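Local coordinates for protein pectate lyase 1 (Juniperus ashei, PDB 1PXZ) that cleaves pectate by beta-elimination, with low activity and calcium as cofactor, and is the major pollen allergen of mountain cedar, at residues 2-10 against 19-27; 259-270 against 294-305. One frame throughout, in Å; residues are numbered along the deposited sequence.

Contact 1 of 2, residues 2-10 against 19-27; sequences NPIDSCWRG and MKLADCAVG
Cys7 and Cys24 are joined through their sulfurs, SG to SG 2.1 Å, and further packing brings Trp8 against Leu21 and Ile4 against Val26. The SG of Cys7 stands anti to its backbone N (chi1 171°), which carries it off helix 5-9 toward the 3-10 segment that leads up to Cys24. One residue on, the indole of Trp8 is clasped from both faces. CD1 of Leu21 sits over the five-membered ring, 3.6 Å from its centroid, as a CH-pi contact, while CG of Arg9 covers the opposite face; the sulfur of Cys24 comes only to the ring's edge. Toward the chain start, CG1 of Ile4 meets CG2 of Val26 at 3.5 Å, the two side chains crossing at a slant; Ile4 also touches Trp162 of strand 161-164. Polar ties are lighter: a water donates to both Pro3 O and Cys24 O, and Lys20 NZ, whose salt-bridge partner is Asp11, reaches Cys7 O in a weak bond. Asn2 OD1 takes the N-H groups of both Ile4 (2.9 Å) and Asp5 (2.9 Å), capping the short helix. This is a disulfide-pinned N-terminal arm lying across strands of a parallel beta-helix.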
loop_
_atom_site.group_PDB
_atom_site.type_symbol
_atom_site.label_atom_id
_atom_site.label_comp_id
_atom_site.label_asym_id
_atom_site.label_seq_id
_atom_site.Cartn_x
_atom_site.Cartn_y
_atom_site.Cartn_z
ATOM N N ASN A 2 3.238 -17.472 -3.043
ATOM C CA ASN A 2 4.314 -16.559 -3.424
ATOM C C ASN A 2 5.302 -16.503 -2.258
ATOM O O ASN A 2 4.943 -17.104 -1.235
ATOM C CB ASN A 2 3.712 -15.218 -3.818
ATOM C CG ASN A 2 3.072 -14.423 -2.707
ATOM O OD1 ASN A 2 3.587 -14.270 -1.599
ATOM N ND2 ASN A 2 1.904 -13.882 -3.063
ATOM N N PRO A 3 6.456 -15.892 -2.416
ATOM C CA PRO A 3 7.464 -15.867 -1.346
ATOM C C PRO A 3 7.017 -15.277 -0.017
ATOM O O PRO A 3 7.621 -15.613 1.004
ATOM C CB PRO A 3 8.567 -14.950 -1.920
ATOM C CG PRO A 3 8.459 -15.158 -3.403
ATOM C CD PRO A 3 6.982 -15.221 -3.647
ATOM N N ILE A 4 6.018 -14.398 -0.011
ATOM C CA ILE A 4 5.557 -13.845 1.278
ATOM C C ILE A 4 4.627 -14.858 1.915
ATOM O O ILE A 4 4.813 -15.329 3.029
ATOM C CB ILE A 4 4.865 -12.494 1.110
ATOM C CG1 ILE A 4 5.797 -11.405 0.543
ATOM C CG2 ILE A 4 4.248 -12.050 2.423
ATOM C CD1 ILE A 4 5.110 -10.082 0.256
ATOM N N ASP A 5 3.588 -15.253 1.182
ATOM C CA ASP A 5 2.582 -16.118 1.803
ATOM C C ASP A 5 3.152 -17.467 2.168
ATOM O O ASP A 5 2.709 -18.140 3.105
ATOM C CB ASP A 5 1.426 -16.284 0.819
ATOM C CG ASP A 5 0.496 -15.088 0.749
ATOM O OD1 ASP A 5 0.751 -14.052 1.369
ATOM O OD2 ASP A 5 -0.540 -15.177 0.065
ATOM N N SER A 6 4.144 -17.918 1.382
ATOM C CA SER A 6 4.660 -19.262 1.684
ATOM C C SER A 6 5.260 -19.344 3.087
ATOM O O SER A 6 5.264 -20.394 3.719
ATOM C CB SER A 6 5.711 -19.684 0.642
ATOM O OG SER A 6 6.883 -18.907 0.866
ATOM N N CYS A 7 5.742 -18.224 3.563
ATOM C CA CYS A 7 6.453 -18.096 4.833
ATOM C C CYS A 7 5.494 -18.281 5.996
ATOM O O CYS A 7 5.907 -18.875 6.993
ATOM C CB CYS A 7 7.146 -16.735 4.871
ATOM S SG CYS A 7 7.896 -16.215 6.432
ATOM N N TRP A 8 4.240 -17.832 5.931
ATOM C CA TRP A 8 3.370 -18.004 7.100
ATOM C C TRP A 8 2.177 -18.893 6.824
ATOM O O TRP A 8 1.363 -19.229 7.699
ATOM C CB TRP A 8 2.898 -16.636 7.605
ATOM C CG TRP A 8 2.044 -15.875 6.653
ATOM C CD1 TRP A 8 2.552 -15.020 5.696
ATOM C CD2 TRP A 8 0.624 -15.842 6.507
ATOM N NE1 TRP A 8 1.524 -14.469 4.973
ATOM C CE2 TRP A 8 0.331 -14.955 5.450
ATOM C CE3 TRP A 8 -0.437 -16.470 7.160
ATOM C CZ2 TRP A 8 -0.977 -14.692 5.045
ATOM C CZ3 TRP A 8 -1.743 -16.216 6.762
ATOM C CH2 TRP A 8 -1.992 -15.326 5.707
ATOM N N ARG A 9 2.015 -19.335 5.581
ATOM C CA ARG A 9 0.945 -20.290 5.299
ATOM C C ARG A 9 1.432 -21.699 5.011
ATOM O O ARG A 9 0.613 -22.589 4.778
ATOM C CB ARG A 9 0.122 -19.788 4.097
ATOM C CG ARG A 9 -0.188 -18.301 4.206
ATOM C CD ARG A 9 -1.225 -17.844 3.194
ATOM N NE ARG A 9 -2.574 -18.294 3.535
ATOM C CZ ARG A 9 -3.668 -17.831 2.932
ATOM N NH1 ARG A 9 -3.574 -16.921 1.966
ATOM N NH2 ARG A 9 -4.850 -18.301 3.312
ATOM N N GLY A 10 2.732 -21.967 4.999
ATOM C CA GLY A 10 3.245 -23.281 4.673
ATOM C C GLY A 10 3.251 -24.286 5.804
ATOM O O GLY A 10 2.778 -25.419 5.638
ATOM N N MET A 19 1.179 -13.971 15.025
ATOM C CA MET A 19 2.298 -13.047 14.816
ATOM C C MET A 19 3.385 -13.608 13.912
ATOM O O MET A 19 4.376 -12.945 13.606
ATOM C CB MET A 19 2.893 -12.652 16.171
ATOM C CG MET A 19 1.875 -11.891 17.040
ATOM S SD MET A 19 2.733 -11.235 18.474
ATOM C CE MET A 19 1.517 -10.197 19.254
ATOM N N LYS A 20 3.213 -14.848 13.455
ATOM C CA LYS A 20 4.184 -15.374 12.492
ATOM C C LYS A 20 4.215 -14.510 11.237
ATOM O O LYS A 20 5.263 -14.381 10.610
ATOM C CB LYS A 20 3.825 -16.805 12.119
ATOM C CG LYS A 20 4.815 -17.492 11.198
ATOM C CD LYS A 20 4.538 -18.981 11.147
ATOM C CE LYS A 20 5.727 -19.716 10.534
ATOM N NZ LYS A 20 5.275 -20.903 9.755
ATOM N N LEU A 21 3.071 -13.935 10.881
ATOM C CA LEU A 21 2.998 -13.012 9.741
ATOM C C LEU A 21 4.121 -11.993 9.743
ATOM O O LEU A 21 4.717 -11.670 8.713
ATOM C CB LEU A 21 1.634 -12.298 9.770
ATOM C CG LEU A 21 1.403 -11.261 8.668
ATOM C CD1 LEU A 21 1.278 -11.932 7.309
ATOM C CD2 LEU A 21 0.184 -10.408 8.986
ATOM N N ALA A 22 4.459 -11.468 10.920
ATOM C CA ALA A 22 5.420 -10.376 10.969
ATOM C C ALA A 22 6.838 -10.832 10.611
ATOM O O ALA A 22 7.694 -9.987 10.359
ATOM C CB ALA A 22 5.418 -9.712 12.343
ATOM N N ASP A 23 7.098 -12.126 10.566
ATOM C CA ASP A 23 8.431 -12.595 10.186
ATOM C C ASP A 23 8.587 -12.706 8.678
ATOM O O ASP A 23 9.629 -13.154 8.192
ATOM C CB ASP A 23 8.717 -13.987 10.766
ATOM C CG ASP A 23 8.669 -14.023 12.282
ATOM O OD1 ASP A 23 8.906 -12.968 12.897
ATOM O OD2 ASP A 23 8.386 -15.098 12.851
ATOM N N CYS A 24 7.576 -12.344 7.898
ATOM C CA CYS A 24 7.546 -12.793 6.505
ATOM C C CYS A 24 7.548 -11.675 5.484
ATOM O O CYS A 24 7.380 -11.956 4.282
ATOM C CB CYS A 24 6.286 -13.661 6.330
ATOM S SG CYS A 24 6.348 -15.160 7.371
ATOM N N ALA A 25 7.742 -10.440 5.913
ATOM C CA ALA A 25 7.774 -9.343 4.943
ATOM C C ALA A 25 9.047 -9.413 4.089
ATOM O O ALA A 25 10.093 -9.821 4.602
ATOM C CB ALA A 25 7.686 -8.001 5.660
ATOM N N VAL A 26 8.939 -9.020 2.832
ATOM C CA VAL A 26 10.040 -8.953 1.875
ATOM C C VAL A 26 10.089 -7.537 1.295
ATOM O O VAL A 26 9.158 -6.743 1.479
ATOM C CB VAL A 26 9.984 -9.981 0.729
ATOM C CG1 VAL A 26 9.922 -11.401 1.307
ATOM C CG2 VAL A 26 8.812 -9.765 -0.212
ATOM N N GLY A 27 11.193 -7.201 0.609
ATOM C CA GLY A 27 11.233 -5.874 0.007
ATOM C C GLY A 27 11.665 -4.826 1.010
ATOM O O GLY A 27 12.142 -5.175 2.089
HETATM O O HOH W 1 8.789 -14.148 3.230
HETATM O O HOH W 2 4.629 -21.624 7.454
#

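Contact 2 of 2, residues 259-270 against 294-305; sequences PTILSEGNSFTA and WVWRSTRDAFIN
Two successive rungs of the parallel beta-helix meet here, strand 260-264 on 296-299 and, past a bend, 267-269 on 302-304. The first pair runs 10° from parallel and the second 13°, with backbone bonds continuing on both sides of the corner. Asp301 organises that corner. Its OD2 accepts from Ser263 OG (2.6 Å) on the syn side and from Ser298 OG (2.6 Å) on the anti side, while OD1 takes the N-H of Asn266 at 2.8 Å. ND2 of Asn266 in turn donates to Ser263 OG and to Val240 O of the preceding rung. On the face with Ile261, CD1 of that residue lies over the six-membered ring of Trp296, 3.7 Å from its centroid; NE1 of the indole donates a bent bond to Pro259 O (2.9 Å), from above the carbonyl plane. On the other face CD2 of Leu262 sits over the centre of the Arg297 guanidinium. From the bend, Arg300 NH2 forms a salt bridge to Glu264 OE2 (2.9 Å), the carboxylate and guanidinium planes nearly perpendicular. Beyond it the Phe268 and Phe303 rings, tilted 21°, are slid apart with little overlap. Such in-register parallel pairing of neighbouring coils, aromatic pair included, typifies the family 1 polysaccharide lyase beta-helix.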
loop_
_atom_site.group_PDB
_atom_site.type_symbol
_atom_site.label_atom_id
_atom_site.label_comp_id
_atom_site.label_asym_id
_atom_site.label_seq_id
_atom_site.Cartn_x
_atom_site.Cartn_y
_atom_site.Cartn_z
ATOM N N PRO A 259 11.628 9.604 -11.196
ATOM C CA PRO A 259 11.650 8.436 -10.301
ATOM C C PRO A 259 12.414 7.327 -11.017
ATOM O O PRO A 259 12.497 7.300 -12.256
ATOM C CB PRO A 259 10.154 8.100 -10.168
ATOM C CG PRO A 259 9.642 8.420 -11.540
ATOM C CD PRO A 259 10.366 9.695 -11.935
ATOM N N THR A 260 12.958 6.415 -10.230
ATOM C CA THR A 260 13.515 5.165 -10.710
ATOM C C THR A 260 12.449 4.089 -10.545
ATOM O O THR A 260 12.010 3.812 -9.436
ATOM C CB THR A 260 14.805 4.781 -9.944
ATOM O OG1 THR A 260 15.732 5.853 -10.193
ATOM C CG2 THR A 260 15.398 3.482 -10.462
ATOM N N ILE A 261 12.045 3.503 -11.652
ATOM C CA ILE A 261 11.007 2.488 -11.667
ATOM C C ILE A 261 11.542 1.195 -12.253
ATOM O O ILE A 261 11.899 1.144 -13.419
ATOM C CB ILE A 261 9.761 2.978 -12.451
ATOM C CG1 ILE A 261 9.212 4.267 -11.851
ATOM C CG2 ILE A 261 8.759 1.836 -12.524
ATOM C CD1 ILE A 261 8.058 4.930 -12.584
ATOM N N LEU A 262 11.591 0.166 -11.416
ATOM C CA LEU A 262 12.067 -1.152 -11.771
ATOM C C LEU A 262 10.892 -2.117 -11.838
ATOM O O LEU A 262 10.445 -2.665 -10.835
ATOM C CB LEU A 262 13.156 -1.618 -10.802
ATOM C CG LEU A 262 14.279 -0.576 -10.581
ATOM C CD1 LEU A 262 15.363 -1.159 -9.685
ATOM C CD2 LEU A 262 14.871 -0.105 -11.905
ATOM N N SER A 263 10.405 -2.284 -13.076
ATOM C CA SER A 263 9.302 -3.193 -13.351
ATOM C C SER A 263 9.848 -4.581 -13.670
ATOM O O SER A 263 10.623 -4.717 -14.611
ATOM C CB SER A 263 8.463 -2.654 -14.513
ATOM O OG SER A 263 7.509 -3.628 -14.923
ATOM N N GLU A 264 9.476 -5.594 -12.886
ATOM C CA GLU A 264 9.998 -6.942 -13.098
ATOM C C GLU A 264 8.938 -8.004 -12.917
ATOM O O GLU A 264 8.291 -8.045 -11.859
ATOM C CB GLU A 264 11.133 -7.125 -12.080
ATOM C CG GLU A 264 11.873 -8.444 -12.161
ATOM C CD GLU A 264 13.088 -8.505 -11.251
ATOM O OE1 GLU A 264 13.270 -7.613 -10.387
ATOM O OE2 GLU A 264 13.851 -9.487 -11.428
ATOM N N GLY A 265 8.723 -8.852 -13.912
ATOM C CA GLY A 265 7.817 -9.972 -13.756
ATOM C C GLY A 265 6.365 -9.585 -13.580
ATOM O O GLY A 265 5.579 -10.362 -12.999
ATOM N N ASN A 266 5.939 -8.434 -14.070
ATOM C CA ASN A 266 4.524 -8.048 -14.044
ATOM C C ASN A 266 3.776 -8.632 -15.231
ATOM O O ASN A 266 4.418 -8.979 -16.230
ATOM C CB ASN A 266 4.423 -6.517 -14.056
ATOM C CG ASN A 266 5.049 -5.940 -12.797
ATOM O OD1 ASN A 266 4.558 -6.242 -11.701
ATOM N ND2 ASN A 266 6.089 -5.137 -12.940
ATOM N N SER A 267 2.454 -8.731 -15.151
ATOM C CA SER A 267 1.675 -9.150 -16.321
ATOM C C SER A 267 0.681 -8.030 -16.628
ATOM O O SER A 267 -0.121 -7.637 -15.771
ATOM C CB SER A 267 0.975 -10.474 -16.073
ATOM O OG SER A 267 0.087 -10.802 -17.147
ATOM N N PHE A 268 0.759 -7.484 -17.842
ATOM C CA PHE A 268 -0.035 -6.316 -18.193
ATOM C C PHE A 268 -1.010 -6.689 -19.310
ATOM O O PHE A 268 -0.543 -7.096 -20.380
ATOM C CB PHE A 268 0.856 -5.166 -18.651
ATOM C CG PHE A 268 1.949 -4.653 -17.734
ATOM C CD1 PHE A 268 1.655 -3.814 -16.661
ATOM C CD2 PHE A 268 3.281 -5.008 -17.948
ATOM C CE1 PHE A 268 2.687 -3.358 -15.848
ATOM C CE2 PHE A 268 4.309 -4.547 -17.142
ATOM C CZ PHE A 268 4.015 -3.696 -16.080
ATOM N N THR A 269 -2.304 -6.558 -19.071
ATOM C CA THR A 269 -3.318 -6.772 -20.114
ATOM C C THR A 269 -3.885 -5.430 -20.530
ATOM O O THR A 269 -4.562 -4.748 -19.752
ATOM C CB THR A 269 -4.420 -7.724 -19.609
ATOM O OG1 THR A 269 -3.822 -8.986 -19.300
ATOM C CG2 THR A 269 -5.464 -7.936 -20.698
ATOM N N ALA A 270 -3.615 -4.952 -21.739
ATOM C CA ALA A 270 -4.035 -3.634 -22.205
ATOM C C ALA A 270 -5.525 -3.561 -22.535
ATOM O O ALA A 270 -6.133 -4.575 -22.883
ATOM C CB ALA A 270 -3.270 -3.182 -23.465
ATOM N N TRP A 294 15.763 9.255 -17.253
ATOM C CA TRP A 294 15.103 8.531 -16.148
ATOM C C TRP A 294 15.296 7.035 -16.287
ATOM O O TRP A 294 15.226 6.422 -17.341
ATOM C CB TRP A 294 13.613 8.874 -16.145
ATOM C CG TRP A 294 13.256 10.304 -15.956
ATOM C CD1 TRP A 294 14.061 11.385 -15.786
ATOM C CD2 TRP A 294 11.897 10.796 -15.921
ATOM N NE1 TRP A 294 13.294 12.529 -15.641
ATOM C CE2 TRP A 294 11.966 12.191 -15.723
ATOM C CE3 TRP A 294 10.657 10.162 -16.040
ATOM C CZ2 TRP A 294 10.818 12.988 -15.640
ATOM C CZ3 TRP A 294 9.516 10.956 -15.958
ATOM C CH2 TRP A 294 9.612 12.348 -15.762
ATOM N N VAL A 295 15.535 6.326 -15.188
ATOM C CA VAL A 295 15.836 4.910 -15.337
ATOM C C VAL A 295 14.540 4.141 -15.059
ATOM O O VAL A 295 14.175 3.950 -13.903
ATOM C CB VAL A 295 16.963 4.479 -14.397
ATOM C CG1 VAL A 295 17.100 2.961 -14.392
ATOM C CG2 VAL A 295 18.300 5.111 -14.802
ATOM N N TRP A 296 13.868 3.789 -16.146
ATOM C CA TRP A 296 12.632 3.018 -16.077
ATOM C C TRP A 296 12.855 1.702 -16.804
ATOM O O TRP A 296 12.909 1.674 -18.032
ATOM C CB TRP A 296 11.453 3.769 -16.689
ATOM C CG TRP A 296 10.989 4.975 -15.935
ATOM C CD1 TRP A 296 11.648 5.724 -15.015
ATOM C CD2 TRP A 296 9.688 5.585 -16.067
ATOM N NE1 TRP A 296 10.872 6.749 -14.559
ATOM C CE2 TRP A 296 9.654 6.680 -15.196
ATOM C CE3 TRP A 296 8.555 5.293 -16.844
ATOM C CZ2 TRP A 296 8.531 7.498 -15.071
ATOM C CZ3 TRP A 296 7.431 6.106 -16.720
ATOM C CH2 TRP A 296 7.436 7.200 -15.831
ATOM N N ARG A 297 12.986 0.612 -16.057
ATOM C CA ARG A 297 13.320 -0.669 -16.646
ATOM C C ARG A 297 12.178 -1.688 -16.586
ATOM O O ARG A 297 11.408 -1.713 -15.617
ATOM C CB ARG A 297 14.526 -1.294 -15.944
ATOM C CG ARG A 297 15.678 -0.343 -15.684
ATOM C CD ARG A 297 16.990 -1.127 -15.681
ATOM N NE ARG A 297 17.086 -2.044 -14.550
ATOM C CZ ARG A 297 17.804 -1.752 -13.466
ATOM N NH1 ARG A 297 18.442 -0.586 -13.437
ATOM N NH2 ARG A 297 17.879 -2.600 -12.447
ATOM N N SER A 298 12.103 -2.498 -17.639
ATOM C CA SER A 298 11.146 -3.604 -17.702
ATOM C C SER A 298 11.907 -4.913 -17.887
ATOM O O SER A 298 12.592 -5.082 -18.906
ATOM C CB SER A 298 10.142 -3.381 -18.834
ATOM O OG SER A 298 9.407 -4.558 -19.117
ATOM N N THR A 299 11.819 -5.830 -16.931
ATOM C CA THR A 299 12.513 -7.105 -16.970
ATOM C C THR A 299 11.584 -8.294 -16.826
ATOM O O THR A 299 10.917 -8.374 -15.782
ATOM C CB THR A 299 13.535 -7.171 -15.805
ATOM O OG1 THR A 299 14.355 -5.985 -15.867
ATOM C CG2 THR A 299 14.433 -8.384 -15.922
ATOM N N ARG A 300 11.531 -9.203 -17.778
ATOM C CA ARG A 300 10.707 -10.412 -17.755
ATOM C C ARG A 300 9.232 -10.127 -17.484
ATOM O O ARG A 300 8.530 -10.950 -16.903
ATOM C CB ARG A 300 11.259 -11.415 -16.725
ATOM C CG ARG A 300 12.727 -11.741 -17.052
ATOM C CD ARG A 300 13.334 -12.765 -16.119
ATOM N NE ARG A 300 13.542 -12.187 -14.789
ATOM C CZ ARG A 300 13.082 -12.712 -13.659
ATOM N NH1 ARG A 300 12.385 -13.837 -13.671
ATOM N NH2 ARG A 300 13.330 -12.097 -12.509
ATOM N N ASP A 301 8.778 -8.965 -17.912
ATOM C CA ASP A 301 7.349 -8.615 -17.883
ATOM C C ASP A 301 6.621 -9.413 -18.944
ATOM O O ASP A 301 7.212 -9.866 -19.923
ATOM C CB ASP A 301 7.166 -7.119 -18.103
ATOM C CG ASP A 301 7.505 -6.244 -16.902
ATOM O OD1 ASP A 301 7.380 -6.721 -15.746
ATOM O OD2 ASP A 301 7.892 -5.061 -17.092
ATOM N N ALA A 302 5.320 -9.615 -18.769
ATOM C CA ALA A 302 4.509 -10.257 -19.807
ATOM C C ALA A 302 3.489 -9.250 -20.335
ATOM O O ALA A 302 3.015 -8.443 -19.523
ATOM C CB ALA A 302 3.850 -11.510 -19.279
ATOM N N PHE A 303 3.170 -9.288 -21.628
ATOM C CA PHE A 303 2.325 -8.261 -22.237
ATOM C C PHE A 303 1.193 -8.921 -23.010
ATOM O O PHE A 303 1.426 -9.769 -23.853
ATOM C CB PHE A 303 3.101 -7.335 -23.196
ATOM C CG PHE A 303 4.219 -6.614 -22.453
ATOM C CD1 PHE A 303 3.961 -5.441 -21.785
ATOM C CD2 PHE A 303 5.508 -7.117 -22.417
ATOM C CE1 PHE A 303 4.960 -4.791 -21.080
ATOM C CE2 PHE A 303 6.521 -6.486 -21.719
ATOM C CZ PHE A 303 6.240 -5.315 -21.049
ATOM N N ILE A 304 -0.030 -8.523 -22.700
ATOM C CA ILE A 304 -1.185 -9.163 -23.324
ATOM C C ILE A 304 -2.017 -8.097 -24.021
ATOM O O ILE A 304 -2.078 -6.938 -23.587
ATOM C CB ILE A 304 -1.975 -9.912 -22.242
ATOM C CG1 ILE A 304 -1.152 -11.006 -21.549
ATOM C CG2 ILE A 304 -3.271 -10.479 -22.796
ATOM C CD1 ILE A 304 -1.774 -11.534 -20.274
ATOM N N ASN A 305 -2.658 -8.479 -25.123
ATOM C CA ASN A 305 -3.569 -7.594 -25.834
ATOM C C ASN A 305 -2.885 -6.328 -26.300
ATOM O O ASN A 305 -3.519 -5.271 -26.333
ATOM C CB ASN A 305 -4.800 -7.217 -24.975
ATOM C CG ASN A 305 -5.971 -6.790 -25.852
ATOM O OD1 ASN A 305 -6.232 -7.424 -26.885
ATOM N ND2 ASN A 305 -6.722 -5.743 -25.523
HETATM O O HOH W 3 15.793 7.717 -12.663
HETATM O O HOH W 4 13.339 -4.038 -14.146
#

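How the contacts relate
Starting from the N terminus, contact 1 closes a short loop: only eight residues separate 2-10 from 19-27, and the disulfide shuts it before the first strand, 39-43, begins. The chain then winds through the coils of the beta-helix, and contact 2 follows in series, with neither nesting nor crossing. Its loop is longer, 23 residues that include strand 280-282 and helix 288-291, and amounts to one further turn of the solenoid. Contact 1 lays the N-terminal arm against strands 114-119, 161-164 and 185-195, whereas contact 2 adds 296-299 and 302-304 to the last coils; residues 296-306 bound IgE from 3 of 7 patients tested. The two centres are 25 Å apart, and nearest atoms about 11 Å.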